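Local coordinates for interphotoreceptor retinoid-binding protein (Xenopus laevis, PDB 1J7X) that probably binds retinoids and carries them through the extracellular matrix between the photoreceptors and the pigment epithelium of the eye, at residues A[40-43]-A[44-47]; A[90-93]-A[94-98]; A[111-114]-A[115-118]; A[247-250]-A[251-254]; A[288-291]-A[292-295]. All coordinates share one frame; numbering follows the deposited sequence.

Interaction 1: residues A[40-43]-A[44-47]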
loop_
_atom_site.group_PDB
_atom_site.type_symbol
_atom_site.label_atom_id
_atom_site.label_comp_id
_atom_site.label_asym_id
_atom_site.label_seq_id
_atom_site.Cartn_x
_atom_site.Cartn_y
_atom_site.Cartn_z
ATOM N N VAL A 40 13.195 33.622 -7.914
ATOM C CA VAL A 40 11.839 33.131 -7.643
ATOM C C VAL A 40 10.965 34.040 -6.835
ATOM O O VAL A 40 11.280 34.375 -5.712
ATOM C CB VAL A 40 11.891 31.784 -6.912
ATOM C CG1 VAL A 40 12.645 30.739 -7.766
ATOM C CG2 VAL A 40 12.527 31.914 -5.530
ATOM N N ILE A 41 9.840 34.417 -7.426
ATOM C CA ILE A 41 8.895 35.332 -6.780
ATOM C C ILE A 41 7.457 34.950 -7.083
ATOM O O ILE A 41 6.703 35.738 -7.679
ATOM C CB ILE A 41 9.126 36.797 -7.237
ATOM C CG1 ILE A 41 8.207 37.746 -6.444
ATOM C CG2 ILE A 41 8.926 36.965 -8.775
ATOM C CD1 ILE A 41 8.507 37.789 -4.960
ATOM N N SER A 42 7.089 33.751 -6.706
ATOM C CA SER A 42 5.724 33.280 -6.898
ATOM C C SER A 42 5.687 31.881 -6.328
ATOM O O SER A 42 6.669 31.188 -6.476
ATOM C CB SER A 42 5.354 33.226 -8.377
ATOM O OG SER A 42 5.470 31.913 -8.926
ATOM N N GLU A 43 4.631 31.535 -5.596
ATOM C CA GLU A 43 4.502 30.262 -4.954
ATOM C C GLU A 43 4.827 29.165 -5.930
ATOM O O GLU A 43 5.514 28.185 -5.607
ATOM C CB GLU A 43 3.068 30.100 -4.381
ATOM C CG GLU A 43 2.818 31.160 -3.317
ATOM C CD GLU A 43 1.457 31.044 -2.658
ATOM O OE1 GLU A 43 0.451 30.990 -3.416
ATOM O OE2 GLU A 43 1.400 31.063 -1.422
ATOM N N GLU A 44 4.335 29.309 -7.130
ATOM C CA GLU A 44 4.613 28.308 -8.124
ATOM C C GLU A 44 6.108 28.126 -8.343
ATOM O O GLU A 44 6.576 26.961 -8.460
ATOM C CB GLU A 44 3.901 28.638 -9.449
ATOM C CG GLU A 44 3.957 27.512 -10.543
ATOM C CD GLU A 44 3.054 27.784 -11.772
ATOM O OE1 GLU A 44 1.784 27.806 -11.635
ATOM O OE2 GLU A 44 3.608 27.988 -12.893
ATOM N N ASP A 45 6.836 29.236 -8.448
ATOM C CA ASP A 45 8.270 29.158 -8.661
ATOM C C ASP A 45 8.954 28.571 -7.453
ATOM O O ASP A 45 9.863 27.736 -7.615
ATOM C CB ASP A 45 8.840 30.518 -8.916
ATOM C CG ASP A 45 8.193 31.232 -10.092
ATOM O OD1 ASP A 45 7.882 30.591 -11.133
ATOM O OD2 ASP A 45 8.055 32.493 -10.044
ATOM N N ILE A 46 8.531 29.014 -6.258
ATOM C CA ILE A 46 9.085 28.448 -5.033
ATOM C C ILE A 46 8.889 26.948 -4.939
ATOM O O ILE A 46 9.812 26.199 -4.649
ATOM C CB ILE A 46 8.468 29.117 -3.819
ATOM C CG1 ILE A 46 9.012 30.543 -3.717
ATOM C CG2 ILE A 46 8.822 28.436 -2.604
ATOM C CD1 ILE A 46 8.879 31.390 -4.961
ATOM N N ALA A 47 7.695 26.499 -5.210
ATOM C CA ALA A 47 7.430 25.065 -5.162
ATOM C C ALA A 47 8.330 24.307 -6.183
ATOM O O ALA A 47 9.067 23.331 -5.877
ATOM C CB ALA A 47 5.958 24.806 -5.453
#

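Interaction 2: residues A[90-93]-A[94-98]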
loop_
_atom_site.group_PDB
_atom_site.type_symbol
_atom_site.label_atom_id
_atom_site.label_comp_id
_atom_site.label_asym_id
_atom_site.label_seq_id
_atom_site.Cartn_x
_atom_site.Cartn_y
_atom_site.Cartn_z
HETATM N N MSE A 90 -26.999 -12.520 9.219
HETATM C CA MSE A 90 -26.640 -11.266 8.554
HETATM C C MSE A 90 -25.125 -11.128 8.330
HETATM O O MSE A 90 -24.709 -10.647 7.288
HETATM C CB MSE A 90 -27.137 -10.066 9.318
HETATM C CG MSE A 90 -28.643 -9.861 9.159
HETATM SE SE MSE A 90 -29.193 -8.119 9.804
HETATM C CE MSE A 90 -29.232 -8.561 11.583
ATOM N N LEU A 91 -24.324 -11.537 9.307
ATOM C CA LEU A 91 -22.880 -11.495 9.148
ATOM C C LEU A 91 -22.486 -12.365 7.960
ATOM O O LEU A 91 -21.662 -11.939 7.170
ATOM C CB LEU A 91 -22.179 -11.992 10.439
ATOM C CG LEU A 91 -22.152 -10.988 11.561
ATOM C CD1 LEU A 91 -21.585 -11.572 12.878
ATOM C CD2 LEU A 91 -21.351 -9.822 11.173
ATOM N N GLN A 92 -23.002 -13.621 7.880
ATOM C CA GLN A 92 -22.598 -14.511 6.737
ATOM C C GLN A 92 -23.038 -13.867 5.435
ATOM O O GLN A 92 -22.286 -13.844 4.466
ATOM C CB GLN A 92 -23.247 -15.939 6.867
ATOM C CG GLN A 92 -22.795 -16.877 5.796
ATOM C CD GLN A 92 -21.293 -17.188 5.891
ATOM O OE1 GLN A 92 -20.846 -17.872 6.839
ATOM N NE2 GLN A 92 -20.472 -16.507 4.999
ATOM N N ALA A 93 -24.220 -13.241 5.452
ATOM C CA ALA A 93 -24.751 -12.605 4.252
ATOM C C ALA A 93 -23.826 -11.438 3.804
ATOM O O ALA A 93 -23.567 -11.285 2.591
ATOM C CB ALA A 93 -26.123 -12.068 4.525
ATOM N N LEU A 94 -23.364 -10.625 4.772
ATOM C CA LEU A 94 -22.465 -9.519 4.512
ATOM C C LEU A 94 -21.128 -10.023 3.916
ATOM O O LEU A 94 -20.622 -9.534 2.875
ATOM C CB LEU A 94 -22.231 -8.831 5.776
ATOM C CG LEU A 94 -21.279 -7.594 5.692
ATOM C CD1 LEU A 94 -21.793 -6.614 4.641
ATOM C CD2 LEU A 94 -21.093 -6.935 7.045
ATOM N N VAL A 95 -20.572 -11.026 4.582
ATOM C CA VAL A 95 -19.311 -11.616 4.136
ATOM C C VAL A 95 -19.529 -12.100 2.674
ATOM O O VAL A 95 -18.627 -11.949 1.813
ATOM C CB VAL A 95 -18.836 -12.716 5.050
ATOM C CG1 VAL A 95 -17.756 -13.578 4.358
ATOM C CG2 VAL A 95 -18.326 -12.102 6.363
ATOM N N ASN A 96 -20.706 -12.678 2.402
ATOM C CA ASN A 96 -20.982 -13.233 1.066
ATOM C C ASN A 96 -21.020 -12.160 -0.025
ATOM O O ASN A 96 -20.828 -12.441 -1.186
ATOM C CB ASN A 96 -22.323 -14.047 1.026
ATOM C CG ASN A 96 -22.206 -15.465 1.675
ATOM O OD1 ASN A 96 -21.093 -15.955 1.841
ATOM N ND2 ASN A 96 -23.320 -16.007 2.176
ATOM N N THR A 97 -21.288 -10.963 0.366
ATOM C CA THR A 97 -21.297 -9.883 -0.623
ATOM C C THR A 97 -19.975 -9.085 -0.670
ATOM O O THR A 97 -19.684 -8.438 -1.643
ATOM C CB THR A 97 -22.432 -8.887 -0.405
ATOM O OG1 THR A 97 -22.407 -8.388 0.880
ATOM C CG2 THR A 97 -23.799 -9.488 -0.506
ATOM N N VAL A 98 -19.189 -9.131 0.396
ATOM C CA VAL A 98 -17.889 -8.478 0.443
ATOM C C VAL A 98 -16.883 -9.252 -0.369
ATOM O O VAL A 98 -16.016 -8.669 -1.047
ATOM C CB VAL A 98 -17.346 -8.318 1.870
ATOM C CG1 VAL A 98 -15.872 -7.926 1.861
ATOM C CG2 VAL A 98 -18.170 -7.373 2.643
#

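Interaction 3: residues A[111-114]-A[115-118]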
loop_
_atom_site.group_PDB
_atom_site.type_symbol
_atom_site.label_atom_id
_atom_site.label_comp_id
_atom_site.label_asym_id
_atom_site.label_seq_id
_atom_site.Cartn_x
_atom_site.Cartn_y
_atom_site.Cartn_z
ATOM N N LEU A 111 -10.855 -14.946 -6.454
ATOM C CA LEU A 111 -11.244 -14.219 -5.217
ATOM C C LEU A 111 -11.205 -12.759 -5.491
ATOM O O LEU A 111 -10.169 -12.198 -5.885
ATOM C CB LEU A 111 -10.279 -14.524 -4.081
ATOM C CG LEU A 111 -10.371 -13.700 -2.846
ATOM C CD1 LEU A 111 -11.752 -13.717 -2.257
ATOM C CD2 LEU A 111 -9.397 -14.183 -1.903
ATOM N N ARG A 112 -12.343 -12.088 -5.382
ATOM C CA ARG A 112 -12.420 -10.671 -5.475
ATOM C C ARG A 112 -12.980 -10.059 -4.246
ATOM O O ARG A 112 -13.976 -10.582 -3.703
ATOM C CB ARG A 112 -13.246 -10.192 -6.691
ATOM C CG ARG A 112 -13.508 -8.705 -6.731
ATOM C CD ARG A 112 -14.280 -8.281 -7.929
ATOM N NE ARG A 112 -14.722 -6.912 -7.791
ATOM C CZ ARG A 112 -15.503 -6.321 -8.643
ATOM N NH1 ARG A 112 -15.971 -7.014 -9.713
ATOM N NH2 ARG A 112 -15.892 -5.061 -8.432
ATOM N N PHE A 113 -12.373 -8.904 -3.791
ATOM C CA PHE A 113 -12.919 -8.092 -2.739
ATOM C C PHE A 113 -12.370 -6.677 -2.994
ATOM O O PHE A 113 -11.287 -6.577 -3.556
ATOM C CB PHE A 113 -12.697 -8.598 -1.327
ATOM C CG PHE A 113 -11.243 -8.776 -0.941
ATOM C CD1 PHE A 113 -10.498 -9.810 -1.466
ATOM C CD2 PHE A 113 -10.642 -7.852 -0.117
ATOM C CE1 PHE A 113 -9.231 -9.950 -1.119
ATOM C CE2 PHE A 113 -9.359 -8.065 0.259
ATOM C CZ PHE A 113 -8.665 -9.060 -0.248
ATOM N N ASP A 114 -13.126 -5.647 -2.670
ATOM C CA ASP A 114 -12.829 -4.315 -3.091
ATOM C C ASP A 114 -12.469 -3.260 -1.980
ATOM O O ASP A 114 -12.440 -2.043 -2.258
ATOM C CB ASP A 114 -13.967 -3.768 -3.861
ATOM C CG ASP A 114 -14.304 -4.538 -5.088
ATOM O OD1 ASP A 114 -13.563 -5.398 -5.540
ATOM O OD2 ASP A 114 -15.411 -4.319 -5.658
ATOM N N GLN A 115 -12.280 -3.762 -0.761
ATOM C CA GLN A 115 -11.838 -2.929 0.321
ATOM C C GLN A 115 -11.055 -3.783 1.314
ATOM O O GLN A 115 -11.165 -4.964 1.238
ATOM C CB GLN A 115 -13.054 -2.277 0.968
ATOM C CG GLN A 115 -13.971 -3.174 1.618
ATOM C CD GLN A 115 -15.058 -2.435 2.343
ATOM O OE1 GLN A 115 -16.083 -2.027 1.694
ATOM N NE2 GLN A 115 -14.942 -2.381 3.674
ATOM N N PHE A 116 -10.312 -3.160 2.215
ATOM C CA PHE A 116 -9.579 -3.812 3.303
ATOM C C PHE A 116 -10.188 -3.133 4.566
ATOM O O PHE A 116 -9.999 -1.992 4.818
ATOM C CB PHE A 116 -8.089 -3.551 3.201
ATOM C CG PHE A 116 -7.378 -4.555 2.366
ATOM C CD1 PHE A 116 -7.394 -4.444 1.010
ATOM C CD2 PHE A 116 -6.645 -5.577 2.972
ATOM C CE1 PHE A 116 -6.788 -5.414 0.278
ATOM C CE2 PHE A 116 -5.983 -6.509 2.231
ATOM C CZ PHE A 116 -6.047 -6.420 0.889
ATOM N N ALA A 117 -10.902 -3.865 5.345
ATOM C CA ALA A 117 -11.411 -3.333 6.602
ATOM C C ALA A 117 -10.350 -3.471 7.713
ATOM O O ALA A 117 -9.416 -4.231 7.571
ATOM C CB ALA A 117 -12.605 -4.114 6.969
ATOM N N ASP A 118 -10.541 -2.715 8.771
ATOM C CA ASP A 118 -9.655 -2.719 9.897
ATOM C C ASP A 118 -9.644 -4.152 10.515
ATOM O O ASP A 118 -10.635 -4.893 10.414
ATOM C CB ASP A 118 -10.130 -1.724 10.970
ATOM C CG ASP A 118 -9.172 -1.644 12.123
ATOM O OD1 ASP A 118 -8.102 -1.016 11.968
ATOM O OD2 ASP A 118 -9.408 -2.307 13.159
#

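Interaction 4: residues A[247-250]-A[251-254]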
loop_
_atom_site.group_PDB
_atom_site.type_symbol
_atom_site.label_atom_id
_atom_site.label_comp_id
_atom_site.label_asym_id
_atom_site.label_seq_id
_atom_site.Cartn_x
_atom_site.Cartn_y
_atom_site.Cartn_z
ATOM N N PHE A 247 1.760 19.260 5.536
ATOM C CA PHE A 247 2.032 20.430 6.392
ATOM C C PHE A 247 1.866 21.715 5.615
ATOM O O PHE A 247 2.542 21.949 4.654
ATOM C CB PHE A 247 3.446 20.332 6.966
ATOM C CG PHE A 247 3.707 19.083 7.772
ATOM C CD1 PHE A 247 4.082 17.887 7.175
ATOM C CD2 PHE A 247 3.694 19.124 9.173
ATOM C CE1 PHE A 247 4.253 16.759 7.897
ATOM C CE2 PHE A 247 4.023 17.968 9.928
ATOM C CZ PHE A 247 4.281 16.792 9.282
ATOM N N PRO A 248 0.922 22.553 5.999
ATOM C CA PRO A 248 0.652 23.763 5.272
ATOM C C PRO A 248 1.691 24.756 5.636
ATOM O O PRO A 248 2.361 24.577 6.666
ATOM C CB PRO A 248 -0.745 24.173 5.805
ATOM C CG PRO A 248 -0.616 23.790 7.217
ATOM C CD PRO A 248 0.023 22.393 7.133
ATOM N N PHE A 249 1.955 25.651 4.726
ATOM C CA PHE A 249 2.919 26.715 4.995
ATOM C C PHE A 249 2.081 27.920 5.378
ATOM O O PHE A 249 1.445 28.532 4.479
ATOM C CB PHE A 249 3.756 27.075 3.753
ATOM C CG PHE A 249 4.846 26.032 3.417
ATOM C CD1 PHE A 249 5.902 25.838 4.258
ATOM C CD2 PHE A 249 4.735 25.238 2.318
ATOM C CE1 PHE A 249 6.833 24.849 4.014
ATOM C CE2 PHE A 249 5.687 24.307 2.011
ATOM C CZ PHE A 249 6.730 24.106 2.901
ATOM N N GLY A 250 2.067 28.230 6.659
ATOM C CA GLY A 250 1.357 29.417 7.143
ATOM C C GLY A 250 1.616 30.623 6.265
ATOM O O GLY A 250 2.761 30.839 5.752
ATOM N N ASP A 251 0.528 31.365 6.018
ATOM C CA ASP A 251 0.523 32.582 5.228
ATOM C C ASP A 251 0.713 32.380 3.757
ATOM O O ASP A 251 1.073 33.326 3.045
ATOM C CB ASP A 251 1.597 33.560 5.782
ATOM C CG ASP A 251 1.427 33.830 7.309
ATOM O OD1 ASP A 251 1.875 32.996 8.155
ATOM O OD2 ASP A 251 0.836 34.861 7.730
ATOM N N THR A 252 0.459 31.161 3.271
ATOM C CA THR A 252 0.665 30.925 1.850
ATOM C C THR A 252 -0.376 29.998 1.336
ATOM O O THR A 252 -1.098 29.430 2.099
ATOM C CB THR A 252 1.991 30.227 1.592
ATOM O OG1 THR A 252 1.844 28.826 1.888
ATOM C CG2 THR A 252 3.126 30.812 2.509
ATOM N N GLN A 253 -0.399 29.850 0.032
ATOM C CA GLN A 253 -1.281 28.938 -0.678
ATOM C C GLN A 253 -0.544 27.599 -0.981
ATOM O O GLN A 253 -0.914 26.902 -1.932
ATOM C CB GLN A 253 -1.714 29.567 -2.015
ATOM C CG GLN A 253 -2.585 30.904 -1.919
ATOM C CD GLN A 253 -3.901 30.723 -1.201
ATOM O OE1 GLN A 253 -4.009 31.006 -0.007
ATOM N NE2 GLN A 253 -4.920 30.255 -1.938
ATOM N N LEU A 254 0.538 27.370 -0.256
ATOM C CA LEU A 254 1.413 26.166 -0.450
ATOM C C LEU A 254 1.420 25.287 0.690
ATOM O O LEU A 254 1.164 25.666 1.800
ATOM C CB LEU A 254 2.888 26.561 -0.719
ATOM C CG LEU A 254 3.132 27.213 -2.063
ATOM C CD1 LEU A 254 4.632 27.616 -2.153
ATOM C CD2 LEU A 254 2.776 26.345 -3.169
#

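Interaction 5: residues A[288-291]-A[292-295]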
loop_
_atom_site.group_PDB
_atom_site.type_symbol
_atom_site.label_atom_id
_atom_site.label_comp_id
_atom_site.label_asym_id
_atom_site.label_seq_id
_atom_site.Cartn_x
_atom_site.Cartn_y
_atom_site.Cartn_z
ATOM N N LEU A 288 -7.006 -10.462 -16.220
ATOM C CA LEU A 288 -7.531 -11.834 -15.937
ATOM C C LEU A 288 -7.120 -12.797 -17.041
ATOM O O LEU A 288 -6.671 -13.882 -16.767
ATOM C CB LEU A 288 -9.070 -11.779 -15.771
ATOM C CG LEU A 288 -9.693 -13.104 -15.364
ATOM C CD1 LEU A 288 -9.075 -13.704 -14.140
ATOM C CD2 LEU A 288 -11.224 -12.860 -15.236
ATOM N N ASP A 289 -7.218 -12.338 -18.271
ATOM C CA ASP A 289 -6.747 -13.151 -19.422
ATOM C C ASP A 289 -5.302 -13.491 -19.375
ATOM O O ASP A 289 -4.867 -14.639 -19.571
ATOM C CB ASP A 289 -7.011 -12.464 -20.715
ATOM C CG ASP A 289 -8.488 -12.552 -21.142
ATOM O OD1 ASP A 289 -9.166 -13.472 -20.616
ATOM O OD2 ASP A 289 -9.011 -11.678 -21.879
ATOM N N LYS A 290 -4.512 -12.504 -18.965
ATOM C CA LYS A 290 -3.099 -12.741 -18.737
ATOM C C LYS A 290 -2.718 -13.708 -17.666
ATOM O O LYS A 290 -1.861 -14.596 -17.822
ATOM C CB LYS A 290 -2.416 -11.378 -18.507
ATOM C CG LYS A 290 -0.945 -11.448 -18.419
ATOM C CD LYS A 290 -0.290 -11.706 -19.770
ATOM C CE LYS A 290 1.186 -11.742 -19.758
ATOM N NZ LYS A 290 1.677 -11.973 -21.223
ATOM N N ALA A 291 -3.398 -13.658 -16.534
ATOM C CA ALA A 291 -3.185 -14.561 -15.533
ATOM C C ALA A 291 -3.468 -16.033 -15.947
ATOM O O ALA A 291 -2.721 -16.919 -15.690
ATOM C CB ALA A 291 -4.135 -14.172 -14.339
ATOM N N LYS A 292 -4.539 -16.193 -16.654
ATOM C CA LYS A 292 -4.956 -17.486 -17.217
ATOM C C LYS A 292 -3.906 -17.992 -18.209
ATOM O O LYS A 292 -3.598 -19.156 -18.135
ATOM C CB LYS A 292 -6.299 -17.365 -17.853
ATOM C CG LYS A 292 -7.501 -17.211 -16.821
ATOM C CD LYS A 292 -8.825 -16.789 -17.542
ATOM C CE LYS A 292 -9.967 -16.773 -16.635
ATOM N NZ LYS A 292 -11.198 -16.232 -17.246
ATOM N N GLU A 293 -3.368 -17.115 -19.044
ATOM C CA GLU A 293 -2.273 -17.472 -19.924
ATOM C C GLU A 293 -1.104 -17.975 -19.160
ATOM O O GLU A 293 -0.523 -19.080 -19.461
ATOM C CB GLU A 293 -1.788 -16.266 -20.736
ATOM C CG GLU A 293 -2.822 -15.418 -21.361
ATOM C CD GLU A 293 -2.220 -14.265 -22.196
ATOM O OE1 GLU A 293 -3.001 -13.218 -22.339
ATOM O OE2 GLU A 293 -0.985 -14.417 -22.670
ATOM N N ILE A 294 -0.651 -17.194 -18.163
ATOM C CA ILE A 294 0.464 -17.600 -17.367
ATOM C C ILE A 294 0.307 -18.956 -16.750
ATOM O O ILE A 294 1.233 -19.797 -16.737
ATOM C CB ILE A 294 0.844 -16.553 -16.273
ATOM C CG1 ILE A 294 1.075 -15.229 -16.865
ATOM C CG2 ILE A 294 1.966 -17.051 -15.500
ATOM C CD1 ILE A 294 2.111 -15.188 -17.867
ATOM N N ILE A 295 -0.882 -19.179 -16.167
ATOM C CA ILE A 295 -1.225 -20.408 -15.591
ATOM C C ILE A 295 -1.131 -21.579 -16.619
ATOM O O ILE A 295 -0.558 -22.623 -16.288
ATOM C CB ILE A 295 -2.600 -20.334 -14.992
ATOM C CG1 ILE A 295 -2.578 -19.303 -13.850
ATOM C CG2 ILE A 295 -2.943 -21.759 -14.402
ATOM C CD1 ILE A 295 -3.944 -18.853 -13.257
#

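Interaction 1: residues A[40-43]-A[44-47]
Ser-42 is the N-cap of helix 43-58, and its OG accepts the backbone N-H of Asp-45, 3.0 Å from OG to N and fairly straight at 161°. The bond satisfies an amide of the first turn, where no preceding turn of helix can supply a carbonyl. The hydroxyl makes this bond at a chi1 of 99°, off the staggered positions. The carboxylate of Asp-45 folds back beside the serine, its OD2 2.9 Å from OG of Ser-42. The closely packed part lies next to this cap: Val-40 points at the helix, its CG1 4.0 Å from CB of Asp-45, while its CB and CG2 lie against the end of the buried Ile-46. CD1 of Ile-46 is modelled too near the carbonyl O of Ser-42, so the exact fit there is doubtful. On the solvent side the contact thins out: Glu-44 runs extended away from the cap, and Ile-41 points outward from the helix. Glu-43 leads away too, but toward the 251-254 loop, where Gln-253 N bonds its OE2. Regular helical bonding is under way where Ala-47 N meets Glu-43 O at 2.8 Å.

Interaction 2: residues A[90-93]-A[94-98]
Gln-92 and Asn-96, one helical turn apart, are joined twice. In the backbone, Asn-96 N donates to Gln-92 O at 2.8 Å; among the side chains, Gln-92 NE2 donates to Asn-96 OD1 at 3.3 Å. The second bond is the looser: NE2 stands above the plane of the asparagine amide, 55° out of it, instead of meeting a lone pair, although the two amide planes differ by only 25°. With CG opposite the backbone N (chi1 -176°) and a bend at chi2, the glutamine amide is carried toward helix 119-137, where OE1 accepts from Asn-131 ND2 and NE2 also donates to Phe-128 O. Asn-96 OD1 in turn bonds Thr-132 OG1. An alanine in place of Gln-92 would probably leave Asn-131, the Phe-128 carbonyl and Asn-96 OD1 without this partner. Further backbone bonds, Leu-94 N to Met-90 O (2.9 Å) and Val-95 N to Leu-91 O (3.0 Å), continue the regular alpha-helix 88-98, whose Met-90, a selenomethionine, leads outward. On the buried side Val-95 CG2 rests against the carbonyl O of Leu-91 at 3.4 Å, and Leu-91 and Val-95 both make apolar contact with Phe-128. At the C-terminal end the pattern tightens, as Leu-94 O accepts from Thr-97 N, from Val-98 N and, at 2.9 Å, from Thr-97 OG1.

Interaction 3: residues A[111-114]-A[115-118]
Asp-114 OD1 takes a nearly straight bond (172°) from Arg-112 NE at 2.9 Å on its syn lone pair, and Arg-112 NH2 reaches Asp-114 OD2, also at 2.9 Å. This side-on salt bridge, with one nitrogen to each oxygen, holds the carboxylate at the edge of the guanidinium group and fixes its rotation beside strand 108-112. The chain then turns through Asp-114, and the main contact across the bend is aromatic. Phe-113 CE2 lies over one face of the Phe-116 ring, offset toward the rim, 3.7 Å from Phe-116 CE1. The rings are oblique, their centroids 5.2 Å apart and their planes at 56°. Between them in sequence, Gln-115 O sits at the edge of the Phe-113 ring, near its plane and 3.2 Å from CD2 of Phe-113. A chi1 of 58° tucks the Phe-113 ring between its own N and carbonyl carbon, from where it reaches forward to Phe-116. The segment is a strand-to-helix connection: Leu-111 still pairs with strand 142-146, both phenylalanines touch Leu-161 of helix 158-163, Phe-116 also meets helix 216-226, and Asp-118 N-caps helix 119-137.

Interaction 4: residues A[247-250]-A[251-254]
Asp-251, a non-glycine residue, takes the left-handed backbone conformation (phi 72°, psi 20°) at the third position of a type II beta turn, where glycine is often found, while the turn's glycine, Gly-250, sits one place earlier. The turn runs from Phe-249 to Thr-252, but its own backbone bond, Thr-252 N to Phe-249 O, is weak at 3.1 Å. The side chain of Thr-252 adds a second bond to the same carbonyl. Its OG1 donates to Phe-249 O at 2.6 Å, so that one oxygen receives both the hydroxyl and the amide of the same residue. OG1 also accepts from Leu-254 N at 2.9 Å, the bond of an ST turn, and thus links the two successive turns. A chi1 of 79° places OG1 between the threonine's N and carbonyl carbon, the position from which it can serve both partners. A valine in its place would probably leave Leu-254 N without this acceptor and Phe-249 O with only the weak amide bond from this residue. Next to the turn the two chain ends close as a hairpin: Phe-249 N donates to Leu-254 O at 3.0 Å, and CD2 of the Phe-249 ring packs 3.8 Å from CB of Leu-254. CB of Phe-249 also lies 3.2 Å from OG1 of Thr-252. The turn joins antiparallel strands 244-248 and 254-265. Helix 2-18 meets the Phe-249 ring through Val-7 and Gln-10, and Lys-68, just past strand 64-67, bonds Thr-252 O.

Interaction 5: residues A[288-291]-A[292-295]
Lys-292 leans back along its helix over Leu-288. Its CB lies near Asp-289 O, an oxygen whose modelled position is less certain. CG, set beside the lysine's own N (chi1 -72°), comes within 3.4 Å of Leu-288 O, and CD passes the same oxygen at 3.7 Å. The chain stays extended, and CE then reaches the leucine side chain, 3.9 Å from Leu-288 CG. At the tip NZ lies alongside the leucine branch, 3.9 Å from Leu-288 CD2, with the carboxylate of Asp-289 nearby but not touching. CG and CD thus pass the leucine carbonyl, and CE and NZ lie against its side chain. These contacts run along helix 287-296, which packs on the mixed sheet: Leu-288 and Ala-291 rest on Leu-208 of strand 204-209, and Ile-295 on Ile-144 of strand 142-146. The helix is held by backbone bonds such as Ile-294 N to Lys-290 O at 2.9 Å. A second lysine, Lys-290, bends at chi2 (73°). Its CE packs 4.0 Å from Ile-294 CD1, and its NZ makes a long salt bridge to Glu-293 OE2 at 3.9 Å.

Overall arrangement
Along the chain the contacts follow in series, from interaction 1 to interaction 5, but in space they form two groups. Interactions 1 and 4, their centres about 13 Å apart, meet directly: Glu-43 and Ala-47 of helix 43-58 touch residues 252-254, joining early and late parts of the sequence. Interactions 2 and 3, about 12 Å between centres, adjoin where Val-98, the last residue of helix 88-98, touches Phe-113, with the centre of interaction 5 about 22 Å from that of interaction 3, its helix resting on the mixed sheet that strand 108-112 belongs to. Some 42 Å separate the centres of interactions 1 and 3, consistent with an elongated unit of two parts, the larger resembling the ClpP/crotonase fold.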